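RagB/SusD domain protein (Flavobacterium johnsoniae, PDB 5J5U) binds chitin, probably at the outer membrane, as the SusD homologue of a locus that enables the bacterium to use this polysaccharide. Local coordinates at residues Q19-D30 with N79-I87; A69-E80 with R114-P123. All coordinates share one frame; numbering follows the deposited sequence.

Interaction 1 of 2, residues Q19-D30 with N79-I87; sequences QLTFTQLCMSGD and NELKNVVDI
Asn83 pushes its amide between Gln19 and Phe22 of the facing helix. Its ND2 donates to Asn79 O, one turn back on its own helix (2.9 Å), with the acceptor in the amide plane. That bond fixes the flip: ND2 lies 3.6 Å from Phe22 CD2, while Asn83 OD1 faces Gln19 and comes 3.1 Å from its CG. The extended Gln19 chain carries its own amide almost perpendicular to that of Asn83 (88°). With CG anti to the backbone N (chi1 180°), Phe22 brings its ring edge to Asn79 O. Replacing Asn83 by alanine would remove the ND2 donor and is likely to leave Asn79 O with just the weak bond from Lys82 NZ, and to open a gap between Phe22 and Gln19. Thr23 is small enough for a close approach, its OG1 3.5 Å from Asn83 CB. Ile87 CD1 packs on Leu20 CB at 4.0 Å. At the far end Cys26 CB rests on Glu80 CG, and a water donates to Asp30 OD2 and Glu80 OE2 while accepting from Asn79 ND2, which probably eases the carboxylates' repulsion; Glu80 OE2 also bonds Tyr33, and Asp30 OD2 probably Asn75. Near-antiparallel helices, axes 9.2 Å apart at 151°, suit the helical, TPR-related core of SusD-like proteins.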
loop_
_atom_site.group_PDB
_atom_site.type_symbol
_atom_site.label_atom_id
_atom_site.label_comp_id
_atom_site.label_asym_id
_atom_site.label_seq_id
_atom_site.Cartn_x
_atom_site.Cartn_y
_atom_site.Cartn_z
ATOM N N GLN A 19 10.794 5.673 21.016
ATOM C CA GLN A 19 10.641 6.367 19.760
ATOM C C GLN A 19 10.293 5.382 18.643
ATOM O O GLN A 19 9.397 5.649 17.833
ATOM C CB GLN A 19 11.916 7.168 19.454
ATOM C CG GLN A 19 11.906 8.540 20.157
ATOM C CD GLN A 19 13.118 9.422 19.856
ATOM O OE1 GLN A 19 14.223 8.935 19.623
ATOM N NE2 GLN A 19 12.905 10.729 19.853
ATOM N N LEU A 20 10.965 4.237 18.621
ATOM C CA LEU A 20 10.691 3.231 17.613
ATOM C C LEU A 20 9.242 2.801 17.720
ATOM O O LEU A 20 8.543 2.774 16.714
ATOM C CB LEU A 20 11.625 2.021 17.754
ATOM C CG LEU A 20 11.372 0.849 16.784
ATOM C CD1 LEU A 20 11.299 1.327 15.364
ATOM C CD2 LEU A 20 12.411 -0.263 16.905
ATOM N N THR A 21 8.796 2.498 18.945
ATOM C CA THR A 21 7.416 2.058 19.223
ATOM C C THR A 21 6.388 3.105 18.765
ATOM O O THR A 21 5.350 2.775 18.166
ATOM C CB THR A 21 7.216 1.744 20.755
ATOM O OG1 THR A 21 7.974 0.583 21.128
ATOM C CG2 THR A 21 5.737 1.499 21.103
ATOM N N PHE A 22 6.688 4.370 19.050
ATOM C CA PHE A 22 5.826 5.469 18.632
ATOM C C PHE A 22 5.720 5.525 17.094
ATOM O O PHE A 22 4.621 5.566 16.547
ATOM C CB PHE A 22 6.358 6.780 19.188
ATOM C CG PHE A 22 5.554 7.975 18.811
ATOM C CD1 PHE A 22 4.451 8.346 19.566
ATOM C CD2 PHE A 22 5.905 8.746 17.717
ATOM C CE1 PHE A 22 3.710 9.460 19.228
ATOM C CE2 PHE A 22 5.172 9.852 17.380
ATOM C CZ PHE A 22 4.073 10.215 18.131
ATOM N N THR A 23 6.856 5.492 16.400
ATOM C CA THR A 23 6.843 5.526 14.951
ATOM C C THR A 23 6.066 4.371 14.338
ATOM O O THR A 23 5.244 4.559 13.419
ATOM C CB THR A 23 8.256 5.511 14.393
ATOM O OG1 THR A 23 8.893 6.747 14.731
ATOM C CG2 THR A 23 8.222 5.382 12.869
ATOM N N GLN A 24 6.353 3.173 14.832
ATOM C CA GLN A 24 5.656 1.986 14.367
ATOM C C GLN A 24 4.147 2.138 14.571
ATOM O O GLN A 24 3.364 1.823 13.672
ATOM C CB GLN A 24 6.186 0.744 15.060
ATOM C CG GLN A 24 7.573 0.361 14.579
ATOM C CD GLN A 24 8.047 -0.952 15.161
ATOM O OE1 GLN A 24 7.429 -1.486 16.079
ATOM N NE2 GLN A 24 9.157 -1.475 14.636
ATOM N N LEU A 25 3.746 2.678 15.715
ATOM C CA LEU A 25 2.328 2.878 15.964
ATOM C C LEU A 25 1.731 3.994 15.057
ATOM O O LEU A 25 0.586 3.901 14.626
ATOM C CB LEU A 25 2.098 3.178 17.458
ATOM C CG LEU A 25 2.049 1.919 18.362
ATOM C CD1 LEU A 25 2.107 2.236 19.868
ATOM C CD2 LEU A 25 0.821 1.055 18.037
ATOM N N CYS A 26 2.516 5.014 14.727
ATOM C CA CYS A 26 2.067 6.066 13.828
ATOM C C CYS A 26 1.809 5.524 12.401
ATOM O O CYS A 26 0.918 5.994 11.686
ATOM C CB CYS A 26 3.096 7.199 13.785
ATOM S SG CYS A 26 3.022 8.400 15.155
ATOM N N MET A 27 2.581 4.525 11.989
ATOM C CA MET A 27 2.454 4.048 10.615
ATOM C C MET A 27 1.135 3.333 10.297
ATOM O O MET A 27 0.844 3.099 9.126
ATOM C CB MET A 27 3.616 3.121 10.266
ATOM C CG MET A 27 4.929 3.843 10.115
ATOM S SD MET A 27 6.191 2.729 9.479
ATOM C CE MET A 27 5.628 2.496 7.783
ATOM N N SER A 28 0.323 3.010 11.307
ATOM C CA SER A 28 -0.954 2.324 11.052
ATOM C C SER A 28 -2.093 2.825 11.927
ATOM O O SER A 28 -3.249 2.665 11.585
ATOM C CB SER A 28 -0.810 0.812 11.251
ATOM O OG SER A 28 -0.668 0.498 12.624
ATOM N N GLY A 29 -1.766 3.422 13.064
ATOM C CA GLY A 29 -2.776 3.886 13.997
ATOM C C GLY A 29 -3.167 5.348 13.853
ATOM O O GLY A 29 -3.977 5.858 14.629
ATOM N N ASP A 30 -2.568 6.041 12.891
ATOM C CA ASP A 30 -2.937 7.432 12.637
ATOM C C ASP A 30 -4.129 7.409 11.681
ATOM O O ASP A 30 -3.968 7.277 10.462
ATOM C CB ASP A 30 -1.773 8.236 12.043
ATOM C CG ASP A 30 -2.033 9.741 12.059
ATOM O OD1 ASP A 30 -3.208 10.144 12.223
ATOM O OD2 ASP A 30 -1.070 10.516 11.859
ATOM N N ASN A 79 5.016 13.879 12.847
ATOM C CA ASN A 79 5.127 12.810 13.842
ATOM C C ASN A 79 6.251 11.821 13.601
ATOM O O ASN A 79 6.930 11.435 14.548
ATOM C CB ASN A 79 3.815 12.017 13.940
ATOM C CG ASN A 79 2.638 12.882 14.368
ATOM O OD1 ASN A 79 2.801 13.817 15.159
ATOM N ND2 ASN A 79 1.441 12.572 13.846
ATOM N N GLU A 80 6.415 11.374 12.356
ATOM C CA GLU A 80 7.198 10.160 12.081
ATOM C C GLU A 80 8.668 10.391 11.734
ATOM O O GLU A 80 9.543 9.865 12.412
ATOM C CB GLU A 80 6.527 9.353 10.960
ATOM C CG GLU A 80 5.110 8.900 11.325
ATOM C CD GLU A 80 4.350 8.264 10.169
ATOM O OE1 GLU A 80 4.977 7.872 9.154
ATOM O OE2 GLU A 80 3.108 8.164 10.279
ATOM N N LEU A 81 8.935 11.198 10.708
ATOM C CA LEU A 81 10.279 11.297 10.151
ATOM C C LEU A 81 11.296 11.759 11.188
ATOM O O LEU A 81 12.399 11.213 11.279
ATOM C CB LEU A 81 10.283 12.233 8.959
ATOM C CG LEU A 81 11.588 12.243 8.183
ATOM C CD1 LEU A 81 11.848 10.902 7.504
ATOM C CD2 LEU A 81 11.493 13.358 7.163
ATOM N N LYS A 82 10.890 12.724 12.003
ATOM C CA LYS A 82 11.756 13.297 13.022
ATOM C C LYS A 82 12.186 12.297 14.094
ATOM O O LYS A 82 13.348 12.266 14.501
ATOM C CB LYS A 82 11.037 14.478 13.664
ATOM C CG LYS A 82 11.360 14.701 15.126
ATOM C CD LYS A 82 10.468 15.797 15.695
ATOM C CE LYS A 82 8.993 15.509 15.418
ATOM N NZ LYS A 82 8.549 14.163 15.889
ATOM N N ASN A 83 11.267 11.438 14.512
ATOM C CA ASN A 83 11.598 10.461 15.533
ATOM C C ASN A 83 12.616 9.472 15.032
ATOM O O ASN A 83 13.572 9.119 15.738
ATOM C CB ASN A 83 10.354 9.714 15.998
ATOM C CG ASN A 83 9.690 10.389 17.158
ATOM O OD1 ASN A 83 10.188 10.340 18.282
ATOM N ND2 ASN A 83 8.578 11.062 16.894
ATOM N N VAL A 84 12.401 9.015 13.805
ATOM C CA VAL A 84 13.219 7.950 13.276
ATOM C C VAL A 84 14.607 8.518 12.915
ATOM O O VAL A 84 15.632 7.814 13.028
ATOM C CB VAL A 84 12.508 7.266 12.103
ATOM C CG1 VAL A 84 12.523 8.148 10.866
ATOM C CG2 VAL A 84 13.133 5.919 11.842
ATOM N N VAL A 85 14.648 9.803 12.537
ATOM C CA VAL A 85 15.925 10.501 12.388
ATOM C C VAL A 85 16.682 10.578 13.731
ATOM O O VAL A 85 17.880 10.275 13.800
ATOM C CB VAL A 85 15.738 11.910 11.819
ATOM C CG1 VAL A 85 17.019 12.730 11.992
ATOM C CG2 VAL A 85 15.406 11.810 10.341
ATOM N N ASP A 86 15.977 10.948 14.798
ATOM C CA ASP A 86 16.594 10.996 16.134
ATOM C C ASP A 86 17.103 9.630 16.612
ATOM O O ASP A 86 18.168 9.551 17.240
ATOM C CB ASP A 86 15.616 11.548 17.164
ATOM C CG ASP A 86 15.563 13.052 17.157
ATOM O OD1 ASP A 86 16.576 13.684 16.751
ATOM O OD2 ASP A 86 14.500 13.603 17.537
ATOM N N ILE A 87 16.371 8.556 16.302
ATOM C CA ILE A 87 16.866 7.228 16.647
ATOM C C ILE A 87 18.163 6.969 15.901
ATOM O O ILE A 87 19.159 6.586 16.508
ATOM C CB ILE A 87 15.883 6.109 16.325
ATOM C CG1 ILE A 87 14.591 6.271 17.114
ATOM C CG2 ILE A 87 16.489 4.771 16.695
ATOM C CD1 ILE A 87 13.483 5.347 16.639
HETATM O O HOH W 1 1.828 9.979 12.016
#

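Interaction 2 of 2, residues A69-E80 with R114-P123; sequences ATALWRNVYANE and RLTDIYGDVP
Tyr119 and the turn from Ala69 to Trp73 share two hydrogen bonds through one hydroxyl. Tyr119 OH donates to Ala69 O at 2.7 Å and accepts from Trp73 N at 3.1 Å, so it stands in for the helical bond missing where helix 69-80 kinks; a tyrosine suits the place because its OH can do both at the end of a rigid ring. Further along, Tyr77 OH donates to Pro123 O (2.7 Å), in the carbonyl plane and on a lone pair, tying the helix to the loop after Gly120. The third link is a salt bridge: Arg114 NH2 meets the syn lone pair of Glu80 OE1 at 2.8 Å, nearly in the guanidinium plane. The Arg114 chain bends at chi3 (-33°) to make it. Tyr33 OH accepts from Arg114 NH1 and is also hydrogen-bonded to Glu80 OE2, joining both members of the salt bridge.

Packing fills the space between these bonds. The Tyr119 ring has Ile118 CG2 over one face and the edge of Trp73 over the other, a T-shaped pair with planes at 82°. Trp73 CH2 also touches Pro123 CD at 3.6 Å. Leu72 is a knob in a hole made by Arg114, Leu115, Ile118 and Tyr119, and Tyr119 fills a hole formed by Ala69, Thr70, Leu72 and Trp73. Leu115 CD2 is pressed tightly on the phenol of Tyr77, 3.3 Å from its CZ. Gly120 follows the helix with positive phi, where a side chain would run into the carbonyl O of Tyr119.

Around this pair, helix 31-45 meets Leu72 through Tyr33 and Thr37, helix 143-160 packs on Thr116 and Val122, and Pro451 lies against Trp73.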
loop_
_atom_site.group_PDB
_atom_site.type_symbol
_atom_site.label_atom_id
_atom_site.label_comp_id
_atom_site.label_asym_id
_atom_site.label_seq_id
_atom_site.Cartn_x
_atom_site.Cartn_y
_atom_site.Cartn_z
ATOM N N ALA A 69 -5.730 15.714 0.545
ATOM C CA ALA A 69 -4.542 15.511 -0.262
ATOM C C ALA A 69 -3.239 15.741 0.517
ATOM O O ALA A 69 -2.229 15.125 0.170
ATOM C CB ALA A 69 -4.579 16.419 -1.492
ATOM N N THR A 70 -3.247 16.599 1.558
ATOM C CA THR A 70 -2.000 16.884 2.260
ATOM C C THR A 70 -1.847 16.206 3.625
ATOM O O THR A 70 -0.811 16.385 4.290
ATOM C CB THR A 70 -1.816 18.393 2.479
ATOM O OG1 THR A 70 -2.838 18.892 3.350
ATOM C CG2 THR A 70 -1.842 19.143 1.146
ATOM N N ALA A 71 -2.847 15.427 4.035
ATOM C CA ALA A 71 -2.822 14.723 5.324
ATOM C C ALA A 71 -1.574 13.824 5.554
ATOM O O ALA A 71 -0.954 13.862 6.631
ATOM C CB ALA A 71 -4.087 13.897 5.470
ATOM N N LEU A 72 -1.223 13.000 4.562
ATOM C CA LEU A 72 0.008 12.199 4.646
ATOM C C LEU A 72 1.238 13.110 4.865
ATOM O O LEU A 72 2.019 12.888 5.785
ATOM C CB LEU A 72 0.199 11.353 3.383
ATOM C CG LEU A 72 1.350 10.343 3.352
ATOM C CD1 LEU A 72 1.095 9.250 4.364
ATOM C CD2 LEU A 72 1.532 9.752 1.963
ATOM N N TRP A 73 1.389 14.142 4.029
ATOM C CA TRP A 73 2.491 15.091 4.177
ATOM C C TRP A 73 2.610 15.639 5.608
ATOM O O TRP A 73 3.638 15.489 6.285
ATOM C CB TRP A 73 2.295 16.238 3.205
ATOM C CG TRP A 73 3.305 17.339 3.290
ATOM C CD1 TRP A 73 3.363 18.338 4.218
ATOM C CD2 TRP A 73 4.376 17.585 2.369
ATOM N NE1 TRP A 73 4.421 19.173 3.946
ATOM C CE2 TRP A 73 5.046 18.743 2.806
ATOM C CE3 TRP A 73 4.829 16.934 1.215
ATOM C CZ2 TRP A 73 6.143 19.262 2.138
ATOM C CZ3 TRP A 73 5.920 17.445 0.554
ATOM C CH2 TRP A 73 6.567 18.604 1.023
ATOM N N ARG A 74 1.526 16.256 6.050
ATOM C CA ARG A 74 1.491 16.927 7.334
ATOM C C ARG A 74 1.813 15.986 8.488
ATOM O O ARG A 74 2.606 16.341 9.367
ATOM C CB ARG A 74 0.129 17.557 7.550
ATOM C CG ARG A 74 -0.146 17.901 8.989
ATOM C CD ARG A 74 -1.579 18.364 9.153
ATOM N NE ARG A 74 -1.759 19.074 10.421
ATOM C CZ ARG A 74 -2.125 18.495 11.562
ATOM N NH1 ARG A 74 -2.372 17.185 11.606
ATOM N NH2 ARG A 74 -2.253 19.233 12.660
ATOM N N ASN A 75 1.252 14.775 8.475
ATOM C CA ASN A 75 1.437 13.915 9.629
ATOM C C ASN A 75 2.751 13.153 9.605
ATOM O O ASN A 75 3.356 12.899 10.661
ATOM C CB ASN A 75 0.264 12.955 9.791
ATOM C CG ASN A 75 -0.892 13.596 10.560
ATOM O OD1 ASN A 75 -1.092 14.808 10.506
ATOM N ND2 ASN A 75 -1.594 12.800 11.341
ATOM N N VAL A 76 3.227 12.810 8.421
ATOM C CA VAL A 76 4.548 12.209 8.353
ATOM C C VAL A 76 5.615 13.214 8.836
ATOM O O VAL A 76 6.452 12.869 9.658
ATOM C CB VAL A 76 4.888 11.703 6.921
ATOM C CG1 VAL A 76 6.383 11.533 6.757
ATOM C CG2 VAL A 76 4.170 10.396 6.645
ATOM N N TYR A 77 5.557 14.461 8.384
ATOM C CA TYR A 77 6.570 15.390 8.846
ATOM C C TYR A 77 6.374 15.794 10.311
ATOM O O TYR A 77 7.349 16.026 11.013
ATOM C CB TYR A 77 6.617 16.626 7.950
ATOM C CG TYR A 77 7.268 16.318 6.625
ATOM C CD1 TYR A 77 8.585 15.855 6.564
ATOM C CD2 TYR A 77 6.572 16.462 5.440
ATOM C CE1 TYR A 77 9.188 15.566 5.342
ATOM C CE2 TYR A 77 7.161 16.165 4.226
ATOM C CZ TYR A 77 8.458 15.711 4.181
ATOM O OH TYR A 77 9.014 15.419 2.960
ATOM N N ALA A 78 5.136 15.881 10.790
ATOM C CA ALA A 78 4.926 16.246 12.190
ATOM C C ALA A 78 5.332 15.129 13.169
ATOM O O ALA A 78 5.977 15.390 14.184
ATOM C CB ALA A 78 3.489 16.643 12.417
ATOM N N ASN A 79 5.016 13.879 12.847
ATOM C CA ASN A 79 5.127 12.810 13.842
ATOM C C ASN A 79 6.251 11.821 13.601
ATOM O O ASN A 79 6.930 11.435 14.548
ATOM C CB ASN A 79 3.815 12.017 13.940
ATOM C CG ASN A 79 2.638 12.882 14.368
ATOM O OD1 ASN A 79 2.801 13.817 15.159
ATOM N ND2 ASN A 79 1.441 12.572 13.846
ATOM N N GLU A 80 6.415 11.374 12.356
ATOM C CA GLU A 80 7.198 10.160 12.081
ATOM C C GLU A 80 8.668 10.391 11.734
ATOM O O GLU A 80 9.543 9.865 12.412
ATOM C CB GLU A 80 6.527 9.353 10.960
ATOM C CG GLU A 80 5.110 8.900 11.325
ATOM C CD GLU A 80 4.350 8.264 10.169
ATOM O OE1 GLU A 80 4.977 7.872 9.154
ATOM O OE2 GLU A 80 3.108 8.164 10.279
ATOM N N ARG A 114 6.354 5.890 1.243
ATOM C CA ARG A 114 4.980 6.276 0.961
ATOM C C ARG A 114 4.970 7.763 0.529
ATOM O O ARG A 114 4.384 8.128 -0.517
ATOM C CB ARG A 114 4.082 6.020 2.188
ATOM C CG ARG A 114 3.959 4.500 2.578
ATOM C CD ARG A 114 3.685 4.279 4.062
ATOM N NE ARG A 114 4.337 5.302 4.876
ATOM C CZ ARG A 114 3.888 5.764 6.038
ATOM N NH1 ARG A 114 2.785 5.270 6.577
ATOM N NH2 ARG A 114 4.552 6.732 6.663
ATOM N N LEU A 115 5.708 8.587 1.277
ATOM C CA LEU A 115 5.731 10.027 1.068
ATOM C C LEU A 115 6.108 10.409 -0.373
ATOM O O LEU A 115 5.316 11.057 -1.075
ATOM C CB LEU A 115 6.685 10.690 2.071
ATOM C CG LEU A 115 6.587 12.211 2.237
ATOM C CD1 LEU A 115 5.197 12.625 2.666
ATOM C CD2 LEU A 115 7.580 12.669 3.275
ATOM N N THR A 116 7.287 9.976 -0.821
ATOM C CA THR A 116 7.761 10.352 -2.154
ATOM C C THR A 116 6.802 9.733 -3.177
ATOM O O THR A 116 6.378 10.400 -4.144
ATOM C CB THR A 116 9.259 9.941 -2.386
ATOM O OG1 THR A 116 9.692 10.325 -3.695
ATOM C CG2 THR A 116 9.521 8.427 -2.128
ATOM N N ASP A 117 6.350 8.507 -2.901
ATOM C CA ASP A 117 5.518 7.822 -3.884
ATOM C C ASP A 117 4.211 8.599 -4.110
ATOM O O ASP A 117 3.632 8.565 -5.211
ATOM C CB ASP A 117 5.235 6.403 -3.450
ATOM C CG ASP A 117 6.372 5.458 -3.788
ATOM O OD1 ASP A 117 7.342 5.912 -4.439
ATOM O OD2 ASP A 117 6.277 4.261 -3.407
ATOM N N ILE A 118 3.763 9.320 -3.081
ATOM C CA ILE A 118 2.538 10.091 -3.229
ATOM C C ILE A 118 2.845 11.523 -3.769
ATOM O O ILE A 118 2.082 12.046 -4.598
ATOM C CB ILE A 118 1.754 10.129 -1.916
ATOM C CG1 ILE A 118 1.002 8.809 -1.718
ATOM C CG2 ILE A 118 0.723 11.256 -1.914
ATOM C CD1 ILE A 118 -0.174 8.643 -2.686
ATOM N N TYR A 119 3.949 12.155 -3.351
ATOM C CA TYR A 119 4.110 13.577 -3.728
ATOM C C TYR A 119 5.228 13.833 -4.721
ATOM O O TYR A 119 5.330 14.927 -5.277
ATOM C CB TYR A 119 4.335 14.442 -2.489
ATOM C CG TYR A 119 3.204 14.389 -1.489
ATOM C CD1 TYR A 119 2.069 15.168 -1.654
ATOM C CD2 TYR A 119 3.275 13.555 -0.363
ATOM C CE1 TYR A 119 1.025 15.134 -0.727
ATOM C CE2 TYR A 119 2.224 13.502 0.566
ATOM C CZ TYR A 119 1.105 14.314 0.369
ATOM O OH TYR A 119 0.050 14.286 1.268
ATOM N N GLY A 120 6.095 12.843 -4.918
ATOM C CA GLY A 120 7.223 12.991 -5.818
ATOM C C GLY A 120 8.485 13.466 -5.125
ATOM O O GLY A 120 8.936 12.837 -4.154
ATOM N N ASP A 121 9.075 14.552 -5.632
ATOM C CA ASP A 121 10.233 15.152 -4.980
ATOM C C ASP A 121 9.785 15.732 -3.644
ATOM O O ASP A 121 8.814 16.467 -3.584
ATOM C CB ASP A 121 10.882 16.256 -5.828
ATOM C CG ASP A 121 11.495 15.744 -7.135
ATOM O OD1 ASP A 121 11.577 14.519 -7.373
ATOM O OD2 ASP A 121 11.911 16.597 -7.942
ATOM N N VAL A 122 10.469 15.379 -2.565
ATOM C CA VAL A 122 10.069 15.831 -1.228
ATOM C C VAL A 122 11.296 16.096 -0.361
ATOM O O VAL A 122 12.354 15.509 -0.584
ATOM C CB VAL A 122 9.173 14.782 -0.488
ATOM C CG1 VAL A 122 7.869 14.524 -1.224
ATOM C CG2 VAL A 122 9.936 13.507 -0.263
ATOM N N PRO A 123 11.158 16.970 0.644
ATOM C CA PRO A 123 12.243 17.065 1.636
ATOM C C PRO A 123 12.530 15.707 2.298
ATOM O O PRO A 123 11.628 14.985 2.775
ATOM C CB PRO A 123 11.714 18.084 2.658
ATOM C CG PRO A 123 10.734 18.917 1.882
ATOM C CD PRO A 123 10.126 18.010 0.825
#

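Overall arrangement
Both contacts use helix 66-90, with centres 13 Å apart on the same side of the chain's centre. Interaction 2 takes its first half and interaction 1 the following turns, overlapping at Asn79 and Glu80. Along the chain the segments alternate: 19-30, then 69-80, then 79-87, then 114-123. Helix 66-90 therefore runs against helix 16-29 over one part of its length and against the end of helix 98-119 over another. Glu80 faces both of these helices at once, and Asn75 of interaction 2 probably bonds to Asp30 of interaction 1. The result is a continuous, mostly buried helical layer built from the N-terminal part of the SusD-like domain, consistent with its TPR relationship.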